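6-phosphogluconolactonase (Leishmania braziliensis, PDB 3CSS) probably catalyses the hydrolysis of 6-phosphogluconolactone to 6-phosphogluconate, the second step of the oxidative stage of the pentose phosphate pathway. Local coordinates at residues K93-L96 with R97-S101; E23-L26 with A27-A31; N225-V228 with R229-S233; V202-S205 with K206-Q210; K50-Y53 with E54-E58. All coordinates share one frame; numbering follows the deposited sequence. Where two conformers were deposited one is given.

How the contacts relate
Along the chain the order is contact 2, contact 5, contact 1, contact 4 and contact 3, each a short-range set of interactions in or at the end of a helix around the eight-stranded mixed sheet. Contacts 2, 5 and 1 form a neighbouring series: Ile25 packs on Leu52 and Leu56, joining helices 14-30 and 50-59, and His57 meets Asp98 beyond helix 87-96. Centres of contacts 1 and 5 are about 11 Å apart, those of 2 and 5 about 15 Å. Contact 4, at the junction of strand 201-204 and helix 206-211, lies nearer the chain's centre, whereas contact 3, on helix 225-232, lies about 34 Å from contact 1, centre to centre. All belong to one alpha/beta domain.

Contact 1 (K93-L96 with R97-S101); sequences KALL and RDVPS
Arg97 folds back over the last turn of helix 87-96, and its NE donates to Lys93 O at 2.9 Å. The carbonyl oxygen sits at the edge of the guanidinium, near its plane, while NE stands above the carbonyl plane of Lys93. Arg97 CG lies between backbone N and carbonyl carbon (chi1 60°), and the chain then runs extended to NE, which carries the group back along the helix. Two backbone bonds follow: Asp98 N to Leu95 O at 3.2 Å, and Val99 N to Leu96 O at 3.1 Å, the latter closing a type I turn from Leu96 to Val99. Apolar contacts centre on one methyl. Val99 CG2 reaches Leu96 CD2 at 4.0 Å and Leu95 CD1 at 4.1 Å, crossing both leucines obliquely; all three side chains also touch Phe71 of strand 69-77. On the polar side, Arg97 NH1 and Asp98 OD2 are 3.2 Å apart, an association of charge alone because the oxygen lies well out of the guanidinium plane; Asp98 OD2 is hydrogen-bonded to His57 of helix 50-59. The helix end thus pairs an apolar inner side with an outer one where arginine takes up a carbonyl and its charge probably favours an ionised Asp98.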
loop_
_atom_site.group_PDB
_atom_site.type_symbol
_atom_site.label_atom_id
_atom_site.label_comp_id
_atom_site.label_asym_id
_atom_site.label_seq_id
_atom_site.Cartn_x
_atom_site.Cartn_y
_atom_site.Cartn_z
ATOM N N LYS A 93 7.330 12.954 -8.036
ATOM C CA LYS A 93 7.080 13.598 -9.327
ATOM C C LYS A 93 5.605 13.920 -9.499
ATOM O O LYS A 93 5.243 15.002 -9.991
ATOM C CB LYS A 93 7.561 12.730 -10.489
ATOM C CG LYS A 93 9.067 12.611 -10.585
ATOM C CD LYS A 93 9.467 11.866 -11.844
ATOM C CE LYS A 93 10.955 11.506 -11.835
ATOM N NZ LYS A 93 11.494 11.385 -13.222
ATOM N N ALA A 94 4.757 12.984 -9.079
ATOM C CA ALA A 94 3.324 13.145 -9.237
ATOM C C ALA A 94 2.740 14.131 -8.233
ATOM O O ALA A 94 1.789 14.839 -8.568
ATOM C CB ALA A 94 2.595 11.788 -9.156
ATOM N N LEU A 95 3.301 14.197 -7.019
ATOM C CA LEU A 95 2.602 14.877 -5.926
ATOM C C LEU A 95 3.471 15.438 -4.796
ATOM O O LEU A 95 3.318 16.605 -4.416
ATOM C CB LEU A 95 1.546 13.919 -5.343
ATOM C CG LEU A 95 0.871 14.325 -4.029
ATOM C CD1 LEU A 95 -0.006 15.573 -4.232
ATOM C CD2 LEU A 95 0.063 13.195 -3.436
ATOM N N LEU A 96 4.354 14.614 -4.230
ATOM C CA LEU A 96 5.007 14.957 -2.966
ATOM C C LEU A 96 6.025 16.077 -3.104
ATOM O O LEU A 96 6.423 16.696 -2.113
ATOM C CB LEU A 96 5.648 13.713 -2.305
ATOM C CG LEU A 96 4.720 12.535 -2.013
ATOM C CD1 LEU A 96 5.481 11.414 -1.326
ATOM C CD2 LEU A 96 3.553 12.974 -1.122
ATOM N N ARG A 97 6.430 16.372 -4.337
ATOM C CA ARG A 97 7.309 17.519 -4.578
ATOM C C ARG A 97 6.737 18.820 -3.980
ATOM O O ARG A 97 7.504 19.704 -3.575
ATOM C CB ARG A 97 7.591 17.670 -6.081
ATOM C CG ARG A 97 6.360 17.888 -6.947
ATOM C CD ARG A 97 6.670 17.703 -8.416
ATOM N NE ARG A 97 5.476 17.829 -9.259
ATOM C CZ ARG A 97 5.024 18.965 -9.786
ATOM N NH1 ARG A 97 5.633 20.112 -9.552
ATOM N NH2 ARG A 97 3.927 18.951 -10.538
ATOM N N ASP A 98 5.411 18.940 -3.911
ATOM C CA ASP A 98 4.764 20.157 -3.401
ATOM C C ASP A 98 4.005 19.947 -2.084
ATOM O O ASP A 98 3.219 20.808 -1.675
ATOM C CB ASP A 98 3.851 20.752 -4.478
ATOM C CG ASP A 98 4.632 21.272 -5.677
ATOM O OD1 ASP A 98 5.693 21.922 -5.480
ATOM O OD2 ASP A 98 4.193 21.051 -6.826
ATOM N N VAL A 99 4.275 18.822 -1.419
ATOM C CA VAL A 99 3.746 18.523 -0.087
ATOM C C VAL A 99 4.854 18.821 0.928
ATOM O O VAL A 99 6.024 18.492 0.691
ATOM C CB VAL A 99 3.281 17.033 0.043
ATOM C CG1 VAL A 99 2.871 16.708 1.475
ATOM C CG2 VAL A 99 2.117 16.731 -0.916
ATOM N N PRO A 100 4.503 19.462 2.058
ATOM C CA PRO A 100 5.519 19.758 3.070
ATOM C C PRO A 100 6.230 18.500 3.556
ATOM O O PRO A 100 5.581 17.476 3.793
ATOM C CB PRO A 100 4.719 20.427 4.196
ATOM C CG PRO A 100 3.471 20.928 3.545
ATOM C CD PRO A 100 3.164 19.917 2.473
ATOM N N SER A 101 7.557 18.580 3.681
ATOM C CA SER A 101 8.377 17.426 4.075
ATOM C C SER A 101 7.931 16.876 5.416
ATOM O O SER A 101 8.001 15.670 5.640
ATOM C CB SER A 101 9.862 17.801 4.165
ATOM O OG SER A 101 10.352 18.286 2.925
#

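Contact 2 (E23-L26 with A27-A31); sequences EVIL and AAIDA
Ile25 and Ile29 lie side by side and point the same way, one turn apart on helix 14-30, with Ile25 CG2 4.0 Å from Ile29 CD1. In Ile29, CG1 is anti to the carbonyl carbon (chi1 -67°), which lays this branch along the preceding turn, and CG1 rests 3.4 Å from Ile25 O. Leu26 approaches from the neighbouring position, where Leu26 CD2 lies 4.4 Å from Ile29 CD1. The alanines stay close to the backbone: Ala27 CB sits 3.3 Å from Glu23 O, and Ala28 CB packs against the carbonyls of Val24 and Ile25. Beneath these side chains runs a regular ladder of i to i+4 hydrogen bonds. Ala27 N donates to Glu23 O and Asp30 N to Leu26 O, both at 2.9 Å, while Ala28 N and Ile29 N serve Val24 O and Ile25 O in between. Farther out, Ile25 and Ala28 touch Ile158 of strand 158-162, Ile29 meets Ala68, and Leu26 reaches Asp60. The helix is therefore amphipathic: aliphatic branches of Ile25 and Ile29 face the protein core, whereas Glu23 and Asp30 are exposed, so dispersion packing secures the inner face and the acidic groups remain on the outer surface.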
loop_
_atom_site.group_PDB
_atom_site.type_symbol
_atom_site.label_atom_id
_atom_site.label_comp_id
_atom_site.label_asym_id
_atom_site.label_seq_id
_atom_site.Cartn_x
_atom_site.Cartn_y
_atom_site.Cartn_z
ATOM N N GLU A 23 -12.169 10.375 -4.176
ATOM C CA GLU A 23 -13.369 10.619 -3.362
ATOM C C GLU A 23 -13.290 9.996 -1.971
ATOM O O GLU A 23 -13.701 10.606 -0.992
ATOM C CB GLU A 23 -14.634 10.126 -4.084
ATOM C CG GLU A 23 -15.083 11.033 -5.226
ATOM C CD GLU A 23 -15.208 12.499 -4.802
ATOM O OE1 GLU A 23 -15.768 12.765 -3.708
ATOM O OE2 GLU A 23 -14.734 13.385 -5.548
ATOM N N VAL A 24 -12.759 8.780 -1.886
ATOM C CA VAL A 24 -12.567 8.115 -0.599
ATOM C C VAL A 24 -11.604 8.911 0.297
ATOM O O VAL A 24 -11.890 9.162 1.469
ATOM C CB VAL A 24 -12.047 6.679 -0.769
ATOM C CG1 VAL A 24 -11.738 6.065 0.617
ATOM C CG2 VAL A 24 -13.051 5.814 -1.548
ATOM N N ILE A 25 -10.482 9.343 -0.270
ATOM C CA ILE A 25 -9.511 10.154 0.460
ATOM C C ILE A 25 -10.137 11.464 0.955
ATOM O O ILE A 25 -10.016 11.815 2.144
ATOM C CB ILE A 25 -8.261 10.433 -0.399
ATOM C CG1 ILE A 25 -7.524 9.117 -0.673
ATOM C CG2 ILE A 25 -7.347 11.433 0.296
ATOM C CD1 ILE A 25 -6.519 9.184 -1.836
ATOM N N LEU A 26 -10.826 12.181 0.066
ATOM C CA LEU A 26 -11.449 13.461 0.458
ATOM C C LEU A 26 -12.560 13.299 1.496
ATOM O O LEU A 26 -12.738 14.171 2.342
ATOM C CB LEU A 26 -12.004 14.200 -0.756
ATOM C CG LEU A 26 -11.002 14.602 -1.835
ATOM C CD1 LEU A 26 -11.717 15.309 -2.968
ATOM C CD2 LEU A 26 -9.861 15.439 -1.280
ATOM N N ALA A 27 -13.292 12.188 1.428
ATOM C CA ALA A 27 -14.341 11.864 2.400
ATOM C C ALA A 27 -13.737 11.695 3.797
ATOM O O ALA A 27 -14.255 12.236 4.774
ATOM C CB ALA A 27 -15.070 10.586 1.981
ATOM N N ALA A 28 -12.623 10.967 3.876
ATOM C CA ALA A 28 -11.925 10.744 5.148
ATOM C C ALA A 28 -11.379 12.052 5.737
ATOM O O ALA A 28 -11.436 12.262 6.956
ATOM C CB ALA A 28 -10.808 9.716 4.971
ATOM N N ILE A 29 -10.873 12.931 4.870
ATOM C CA ILE A 29 -10.365 14.239 5.295
ATOM C C ILE A 29 -11.495 15.136 5.807
ATOM O O ILE A 29 -11.349 15.768 6.845
ATOM C CB ILE A 29 -9.619 14.982 4.159
ATOM C CG1 ILE A 29 -8.319 14.250 3.805
ATOM C CG2 ILE A 29 -9.320 16.440 4.570
ATOM C CD1 ILE A 29 -7.672 14.723 2.519
ATOM N N ASP A 30 -12.608 15.189 5.077
ATOM C CA ASP A 30 -13.752 16.008 5.482
ATOM C C ASP A 30 -14.478 15.437 6.703
ATOM O O ASP A 30 -15.082 16.192 7.466
ATOM C CB ASP A 30 -14.743 16.189 4.327
ATOM C CG ASP A 30 -15.695 17.360 4.556
ATOM O OD1 ASP A 30 -15.258 18.524 4.399
ATOM O OD2 ASP A 30 -16.874 17.119 4.895
ATOM N N ALA A 31 -14.407 14.120 6.895
ATOM C CA ALA A 31 -15.094 13.460 8.008
ATOM C C ALA A 31 -14.357 13.546 9.348
ATOM O O ALA A 31 -14.893 13.108 10.369
ATOM C CB ALA A 31 -15.378 12.002 7.669
#

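Contact 3 (N225-V228 with R229-S233); sequences NWVV and RGVLS
Asn225 and Arg229 cross one helical turn apart, their amide and guanidinium planes 46° from each other. Arg229 NE donates to Asn225 OD1 at 2.8 Å, standing above the amide plane, with the oxygen at the guanidinium edge; NH2 adds a weak bond to the same atom. A water closes the triangle, donating a hydrogen bond to Asn225 OD1 and accepting one from Arg229 NH2 at 2.9 Å. The arginine chain bends at chi3 (-61°), turning its guanidinium back toward the asparagine in the conformer described. Asn225 ND2 is engaged by the carbonyls of Ala261 and Glu263, which would fix the amide's rotation with OD1 directed to Arg229. Trp226 turns its indole away from this pair. Val227 CG2 lies over the centre of one ring face, 3.5 Å above the plane, while Trp226 NE1 is hydrogen-bonded to Ser165 O. On the inner side Val228 and Leu232 run side by side, pointing the same way, with Val228 CG1 3.8 Å from Leu232 CD1; Val228 touches Leu257 and Leu232 touches Leu255 of strand 252-257. The backbone carries the helix through, Arg229 N binding Asn225 O at 2.9 Å. Helix 225-232 connects strands 214-219 and 252-257 in a beta-alpha-beta unit. Its aliphatic side packs on the latter strand, while the amide, shared among the C-terminal segment, the guanidinium and water, links the helix start to that segment.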
loop_
_atom_site.group_PDB
_atom_site.type_symbol
_atom_site.label_atom_id
_atom_site.label_comp_id
_atom_site.label_asym_id
_atom_site.label_seq_id
_atom_site.Cartn_x
_atom_site.Cartn_y
_atom_site.Cartn_z
ATOM N N ASN A 225 -7.814 -10.934 -12.854
ATOM C CA ASN A 225 -9.154 -11.441 -12.572
ATOM C C ASN A 225 -9.122 -12.616 -11.602
ATOM O O ASN A 225 -9.938 -12.685 -10.711
ATOM C CB ASN A 225 -9.868 -11.798 -13.877
ATOM C CG ASN A 225 -11.311 -12.259 -13.664
ATOM O OD1 ASN A 225 -11.684 -13.336 -14.111
ATOM N ND2 ASN A 225 -12.120 -11.437 -12.996
ATOM N N TRP A 226 -8.158 -13.528 -11.745
ATOM C CA TRP A 226 -8.103 -14.675 -10.846
ATOM C C TRP A 226 -7.817 -14.242 -9.420
ATOM O O TRP A 226 -8.240 -14.886 -8.453
ATOM C CB TRP A 226 -7.052 -15.677 -11.313
ATOM C CG TRP A 226 -5.598 -15.326 -11.073
ATOM C CD1 TRP A 226 -4.767 -14.656 -11.930
ATOM C CD2 TRP A 226 -4.810 -15.639 -9.918
ATOM N NE1 TRP A 226 -3.529 -14.544 -11.396
ATOM C CE2 TRP A 226 -3.511 -15.129 -10.157
ATOM C CE3 TRP A 226 -5.070 -16.268 -8.697
ATOM C CZ2 TRP A 226 -2.474 -15.250 -9.231
ATOM C CZ3 TRP A 226 -4.031 -16.407 -7.797
ATOM C CH2 TRP A 226 -2.759 -15.899 -8.062
ATOM N N VAL A 227 -7.065 -13.152 -9.299
ATOM C CA VAL A 227 -6.752 -12.593 -7.981
ATOM C C VAL A 227 -8.018 -12.041 -7.340
ATOM O O VAL A 227 -8.336 -12.311 -6.175
ATOM C CB VAL A 227 -5.675 -11.489 -8.100
ATOM C CG1 VAL A 227 -5.384 -10.892 -6.718
ATOM C CG2 VAL A 227 -4.385 -12.049 -8.796
ATOM N N VAL A 228 -8.733 -11.219 -8.092
ATOM C CA VAL A 228 -9.975 -10.651 -7.590
ATOM C C VAL A 228 -10.957 -11.762 -7.175
ATOM O O VAL A 228 -11.511 -11.748 -6.064
ATOM C CB VAL A 228 -10.601 -9.773 -8.715
ATOM C CG1 VAL A 228 -12.023 -9.372 -8.349
ATOM C CG2 VAL A 228 -9.759 -8.524 -8.987
ATOM N N ARG A 229 -11.163 -12.745 -8.039
ATOM C CA ARG A 229 -12.119 -13.799 -7.715
ATOM C C ARG A 229 -11.647 -14.658 -6.531
ATOM O O ARG A 229 -12.485 -15.138 -5.738
ATOM C CB ARG A 229 -12.453 -14.624 -8.958
ATOM C CG ARG A 229 -13.395 -13.879 -9.887
ATOM C CD ARG A 229 -13.697 -14.658 -11.134
ATOM N NE ARG A 229 -12.478 -14.906 -11.892
ATOM C CZ ARG A 229 -11.864 -16.080 -11.934
ATOM N NH1 ARG A 229 -12.339 -17.101 -11.232
ATOM N NH2 ARG A 229 -10.763 -16.220 -12.667
ATOM N N GLY A 230 -10.327 -14.813 -6.384
ATOM C CA GLY A 230 -9.747 -15.577 -5.277
ATOM C C GLY A 230 -9.829 -14.855 -3.944
ATOM O O GLY A 230 -9.872 -15.485 -2.885
ATOM N N VAL A 231 -9.829 -13.524 -3.991
ATOM C CA VAL A 231 -10.047 -12.724 -2.777
ATOM C C VAL A 231 -11.524 -12.724 -2.362
ATOM O O VAL A 231 -11.863 -12.821 -1.171
ATOM C CB VAL A 231 -9.504 -11.262 -2.957
ATOM C CG1 VAL A 231 -10.002 -10.337 -1.804
ATOM C CG2 VAL A 231 -7.956 -11.248 -3.087
ATOM N N LEU A 232 -12.404 -12.643 -3.362
ATOM C CA LEU A 232 -13.835 -12.487 -3.106
ATOM C C LEU A 232 -14.609 -13.752 -2.800
ATOM O O LEU A 232 -15.696 -13.664 -2.209
ATOM C CB LEU A 232 -14.490 -11.771 -4.271
ATOM C CG LEU A 232 -14.071 -10.329 -4.480
ATOM C CD1 LEU A 232 -14.758 -9.800 -5.754
ATOM C CD2 LEU A 232 -14.385 -9.423 -3.237
ATOM N N SER A 233 -14.105 -14.926 -3.208
ATOM C CA SER A 233 -14.849 -16.157 -2.986
ATOM C C SER A 233 -15.072 -16.393 -1.502
ATOM O O SER A 233 -14.147 -16.296 -0.705
ATOM C CB SER A 233 -14.160 -17.353 -3.641
ATOM O OG SER A 233 -12.906 -17.614 -3.046
HETATM O O HOH W 1 -9.318 -15.264 -15.018
#

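Contact 4 (V202-S205 with K206-Q210); sequences VTLS and KTVIQ
A strand-to-helix junction with a serine N-cap joins strand 201-204 to helix 206-211. Ser205 occupies the cap position, and its OG accepts a weak, long bond from Val208 N at 3.4 Å, nearly straight at 164°. OG lies between the backbone N and the carbonyl carbon (chi1 64°), which swings it over the first turn of the helix. There it also packs 3.5 Å from Val208 CG2 and 3.7 Å from Thr207 CB. The stronger polar partner of the hydroxyl is His184 O, so the cap is tied to the chain leading into the edge strand 186-189. Ser205 O starts the helical ladder: Ile209 N donates to it in the carbonyl plane, at 3.2 Å and 172°, and Ile209 CG1 lies against the same oxygen at 3.6 Å. Before the cap, Leu204 CD1 meets Val208 CG1 at 4.1 Å, the two side chains crossing at about a right angle; Leu204 also touches Leu137 of helix 123-140 and Ile72 of strand 69-77. Thr203 OG1 donates to Leu204 O at 2.9 Å, engaging the carbonyl just ahead of the turn. Lys206 NZ forms a salt bridge with Glu182. The buried serine thus serves two successive amides of the first turn, Val208 N weakly through OG and Ile209 N through its carbonyl, while Leu204 and Val208 pack together on the apolar side.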
loop_
_atom_site.group_PDB
_atom_site.type_symbol
_atom_site.label_atom_id
_atom_site.label_comp_id
_atom_site.label_asym_id
_atom_site.label_seq_id
_atom_site.Cartn_x
_atom_site.Cartn_y
_atom_site.Cartn_z
ATOM N N VAL A 202 10.761 -3.479 1.231
ATOM C CA VAL A 202 10.118 -3.406 2.526
ATOM C C VAL A 202 8.631 -3.171 2.290
ATOM O O VAL A 202 8.230 -2.586 1.265
ATOM C CB VAL A 202 10.715 -2.322 3.439
ATOM C CG1 VAL A 202 12.168 -2.670 3.773
ATOM C CG2 VAL A 202 10.643 -0.978 2.802
ATOM N N THR A 203 7.827 -3.657 3.228
ATOM C CA THR A 203 6.376 -3.561 3.120
ATOM C C THR A 203 5.735 -3.435 4.499
ATOM O O THR A 203 6.210 -4.022 5.461
ATOM C CB THR A 203 5.784 -4.807 2.368
ATOM O OG1 THR A 203 4.389 -4.600 2.125
ATOM C CG2 THR A 203 6.026 -6.111 3.132
ATOM N N LEU A 204 4.663 -2.656 4.581
ATOM C CA LEU A 204 3.741 -2.797 5.684
ATOM C C LEU A 204 3.308 -4.262 5.735
ATOM O O LEU A 204 3.151 -4.919 4.692
ATOM C CB LEU A 204 2.546 -1.867 5.520
ATOM C CG LEU A 204 2.817 -0.363 5.575
ATOM C CD1 LEU A 204 1.525 0.436 5.396
ATOM C CD2 LEU A 204 3.588 0.032 6.862
ATOM N N SER A 205 3.142 -4.776 6.952
ATOM C CA SER A 205 2.767 -6.164 7.144
ATOM C C SER A 205 1.275 -6.362 6.974
ATOM O O SER A 205 0.511 -5.410 6.973
ATOM C CB SER A 205 3.185 -6.612 8.548
ATOM O OG SER A 205 2.470 -5.860 9.525
ATOM N N LYS A 206 0.859 -7.616 6.835
ATOM C CA LYS A 206 -0.566 -7.954 6.811
ATOM C C LYS A 206 -1.300 -7.323 7.990
ATOM O O LYS A 206 -2.399 -6.806 7.841
ATOM C CB LYS A 206 -0.759 -9.473 6.828
ATOM C CG LYS A 206 -0.250 -10.169 5.598
ATOM C CD LYS A 206 -0.568 -11.670 5.582
ATOM C CE LYS A 206 0.069 -12.403 6.722
ATOM N NZ LYS A 206 -0.300 -13.873 6.685
ATOM N N THR A 207 -0.687 -7.393 9.171
ATOM C CA THR A 207 -1.277 -6.862 10.410
ATOM C C THR A 207 -1.643 -5.390 10.296
ATOM O O THR A 207 -2.751 -4.976 10.647
ATOM C CB THR A 207 -0.310 -7.057 11.593
ATOM O OG1 THR A 207 0.099 -8.428 11.644
ATOM C CG2 THR A 207 -1.000 -6.701 12.908
ATOM N N VAL A 208 -0.705 -4.586 9.813
ATOM C CA VAL A 208 -0.952 -3.143 9.680
ATOM C C VAL A 208 -2.134 -2.932 8.754
ATOM O O VAL A 208 -3.047 -2.166 9.040
ATOM C CB VAL A 208 0.274 -2.388 9.158
ATOM C CG1 VAL A 208 -0.054 -0.926 8.928
ATOM C CG2 VAL A 208 1.445 -2.523 10.125
ATOM N N ILE A 209 -2.123 -3.636 7.628
ATOM C CA ILE A 209 -3.213 -3.501 6.655
ATOM C C ILE A 209 -4.566 -3.908 7.251
ATOM O O ILE A 209 -5.585 -3.240 7.026
ATOM C CB ILE A 209 -2.867 -4.280 5.352
ATOM C CG1 ILE A 209 -1.641 -3.641 4.710
ATOM C CG2 ILE A 209 -4.022 -4.243 4.382
ATOM C CD1 ILE A 209 -0.985 -4.471 3.625
ATOM N N GLN A 210 -4.555 -4.962 8.065
ATOM C CA GLN A 210 -5.761 -5.499 8.688
ATOM C C GLN A 210 -6.297 -4.652 9.865
ATOM O O GLN A 210 -7.418 -4.883 10.320
ATOM C CB GLN A 210 -5.515 -6.942 9.120
ATOM C CG GLN A 210 -5.367 -7.889 7.942
ATOM C CD GLN A 210 -4.937 -9.272 8.351
ATOM O OE1 GLN A 210 -4.278 -9.431 9.381
ATOM N NE2 GLN A 210 -5.279 -10.279 7.550
#

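Contact 5 (K50-Y53 with E54-E58); sequences KRLY and EELHE. With PO4 (phosphate ion), chain B.
The carboxylate of Glu54 faces a phosphate ion at unusually short range, Glu54 OE1 lying 2.5 Å from phosphate O2 and Glu54 OE2 2.6 Å from O3. Oxygens this close suggest that one of the two acid groups carries a proton and donates it, though which one is not determined. Lys50 flanks this site from one turn earlier: it lies alongside Glu54, pointing the same way, and its NZ makes a weak 3.2 Å bond to phosphate O3. A bend at chi3 (69°) turns the lysine end toward the ion, while its CG stays 3.7 Å from Glu54 OE2. The ion probably comes from the crystallisation liquor. On the inner face of helix 50-59, Leu52 CD1 meets Leu56 CG at 4.2 Å, and Leu56 CD1 approaches the Tyr53 ring at its edge. Tyr53 OH is hydrogen-bonded to Ser44 O, and both Leu52 and Tyr53 touch Leu160 of strand 158-162. Backbone i to i+4 bonds, the straightest of them Leu56 N to Leu52 O (2.9 Å, 171°), hold this spacing. At the far end His57 ND1, on a ring whose NE2 side faces Asp98 after helix 87-96, donates to Glu58 OE2 at 2.9 Å, in the ring plane. The helix divides its work by side: aliphatic and aromatic groups pack on the sheet, while outside a proton on Glu54 or the phosphate probably makes their approach possible, the nearby Lys50 ammonium adding favourable charge.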
loop_
_atom_site.group_PDB
_atom_site.type_symbol
_atom_site.label_atom_id
_atom_site.label_comp_id
_atom_site.label_asym_id
_atom_site.label_seq_id
_atom_site.Cartn_x
_atom_site.Cartn_y
_atom_site.Cartn_z
ATOM N N LYS A 50 -0.319 6.423 -9.992
ATOM C CA LYS A 50 0.311 7.646 -10.454
ATOM C C LYS A 50 -0.734 8.705 -10.860
ATOM O O LYS A 50 -0.602 9.877 -10.508
ATOM C CB LYS A 50 1.239 7.331 -11.624
ATOM C CG LYS A 50 1.991 8.548 -12.154
ATOM C CD LYS A 50 2.976 8.183 -13.241
ATOM C CE LYS A 50 2.318 7.735 -14.503
ATOM N NZ LYS A 50 3.301 7.791 -15.652
ATOM N N ARG A 51 -1.751 8.297 -11.608
ATOM C CA ARG A 51 -2.724 9.281 -12.045
ATOM C C ARG A 51 -3.549 9.840 -10.882
ATOM O O ARG A 51 -3.801 11.039 -10.870
ATOM C CB ARG A 51 -3.563 8.767 -13.193
ATOM C CG ARG A 51 -2.748 8.727 -14.452
ATOM C CD ARG A 51 -3.290 7.710 -15.378
ATOM N NE ARG A 51 -4.692 7.986 -15.636
ATOM C CZ ARG A 51 -5.340 7.523 -16.689
ATOM N NH1 ARG A 51 -4.696 6.756 -17.554
ATOM N NH2 ARG A 51 -6.611 7.826 -16.865
ATOM N N LEU A 52 -3.876 9.018 -9.881
ATOM C CA LEU A 52 -4.502 9.518 -8.657
ATOM C C LEU A 52 -3.665 10.621 -8.011
ATOM O O LEU A 52 -4.178 11.690 -7.657
ATOM C CB LEU A 52 -4.703 8.383 -7.663
ATOM C CG LEU A 52 -5.138 8.755 -6.250
ATOM C CD1 LEU A 52 -6.496 9.469 -6.245
ATOM C CD2 LEU A 52 -5.158 7.497 -5.375
ATOM N N TYR A 53 -2.379 10.357 -7.844
ATOM C CA TYR A 53 -1.477 11.317 -7.236
ATOM C C TYR A 53 -1.432 12.640 -8.019
ATOM O O TYR A 53 -1.464 13.722 -7.423
ATOM C CB TYR A 53 -0.086 10.716 -7.041
ATOM C CG TYR A 53 -0.069 9.424 -6.236
ATOM C CD1 TYR A 53 -1.136 9.066 -5.379
ATOM C CD2 TYR A 53 1.013 8.569 -6.313
ATOM C CE1 TYR A 53 -1.118 7.891 -4.663
ATOM C CE2 TYR A 53 1.036 7.369 -5.581
ATOM C CZ TYR A 53 -0.029 7.032 -4.770
ATOM O OH TYR A 53 -0.021 5.841 -4.060
ATOM N N GLU A 54 -1.393 12.542 -9.344
ATOM C CA GLU A 54 -1.408 13.718 -10.203
ATOM C C GLU A 54 -2.692 14.519 -9.999
ATOM O O GLU A 54 -2.672 15.756 -9.943
ATOM C CB GLU A 54 -1.228 13.296 -11.667
ATOM C CG GLU A 54 0.162 12.739 -11.953
ATOM C CD GLU A 54 0.339 12.283 -13.369
ATOM O OE1 GLU A 54 -0.641 12.339 -14.136
ATOM O OE2 GLU A 54 1.466 11.887 -13.711
ATOM N N GLU A 55 -3.808 13.810 -9.885
ATOM C CA GLU A 55 -5.098 14.464 -9.685
ATOM C C GLU A 55 -5.158 15.151 -8.319
ATOM O O GLU A 55 -5.621 16.281 -8.216
ATOM C CB GLU A 55 -6.251 13.482 -9.841
ATOM C CG GLU A 55 -7.613 14.153 -9.795
ATOM C CD GLU A 55 -8.673 13.306 -10.409
ATOM O OE1 GLU A 55 -8.328 12.206 -10.904
ATOM O OE2 GLU A 55 -9.845 13.741 -10.407
ATOM N N LEU A 56 -4.687 14.482 -7.268
ATOM C CA LEU A 56 -4.565 15.135 -5.958
ATOM C C LEU A 56 -3.690 16.394 -6.025
ATOM O O LEU A 56 -3.990 17.427 -5.404
ATOM C CB LEU A 56 -3.970 14.170 -4.937
ATOM C CG LEU A 56 -4.854 12.987 -4.541
ATOM C CD1 LEU A 56 -4.019 11.972 -3.723
ATOM C CD2 LEU A 56 -6.113 13.436 -3.759
ATOM N N HIS A 57 -2.604 16.320 -6.782
ATOM C CA HIS A 57 -1.718 17.480 -6.926
ATOM C C HIS A 57 -2.417 18.685 -7.582
ATOM O O HIS A 57 -2.210 19.841 -7.173
ATOM C CB HIS A 57 -0.477 17.117 -7.721
ATOM C CG HIS A 57 0.516 18.231 -7.805
ATOM N ND1 HIS A 57 0.443 19.207 -8.773
ATOM C CD2 HIS A 57 1.572 18.551 -7.022
ATOM C CE1 HIS A 57 1.437 20.065 -8.599
ATOM N NE2 HIS A 57 2.140 19.684 -7.544
ATOM N N GLU A 58 -3.230 18.406 -8.600
ATOM C CA GLU A 58 -3.918 19.457 -9.332
ATOM C C GLU A 58 -5.113 20.038 -8.592
ATOM O O GLU A 58 -5.367 21.237 -8.696
ATOM C CB GLU A 58 -4.357 18.935 -10.697
ATOM C CG GLU A 58 -3.193 18.557 -11.584
ATOM C CD GLU A 58 -2.147 19.673 -11.656
ATOM O OE1 GLU A 58 -2.526 20.799 -12.070
ATOM O OE2 GLU A 58 -0.966 19.424 -11.295
HETATM P P PO4 B . 0.908 11.176 -17.093
HETATM O O1 PO4 B . 1.740 12.255 -17.754
HETATM O O2 PO4 B . -0.314 11.844 -16.538
HETATM O O3 PO4 B . 1.703 10.595 -15.937
HETATM O O4 PO4 B . 0.533 10.070 -18.030
#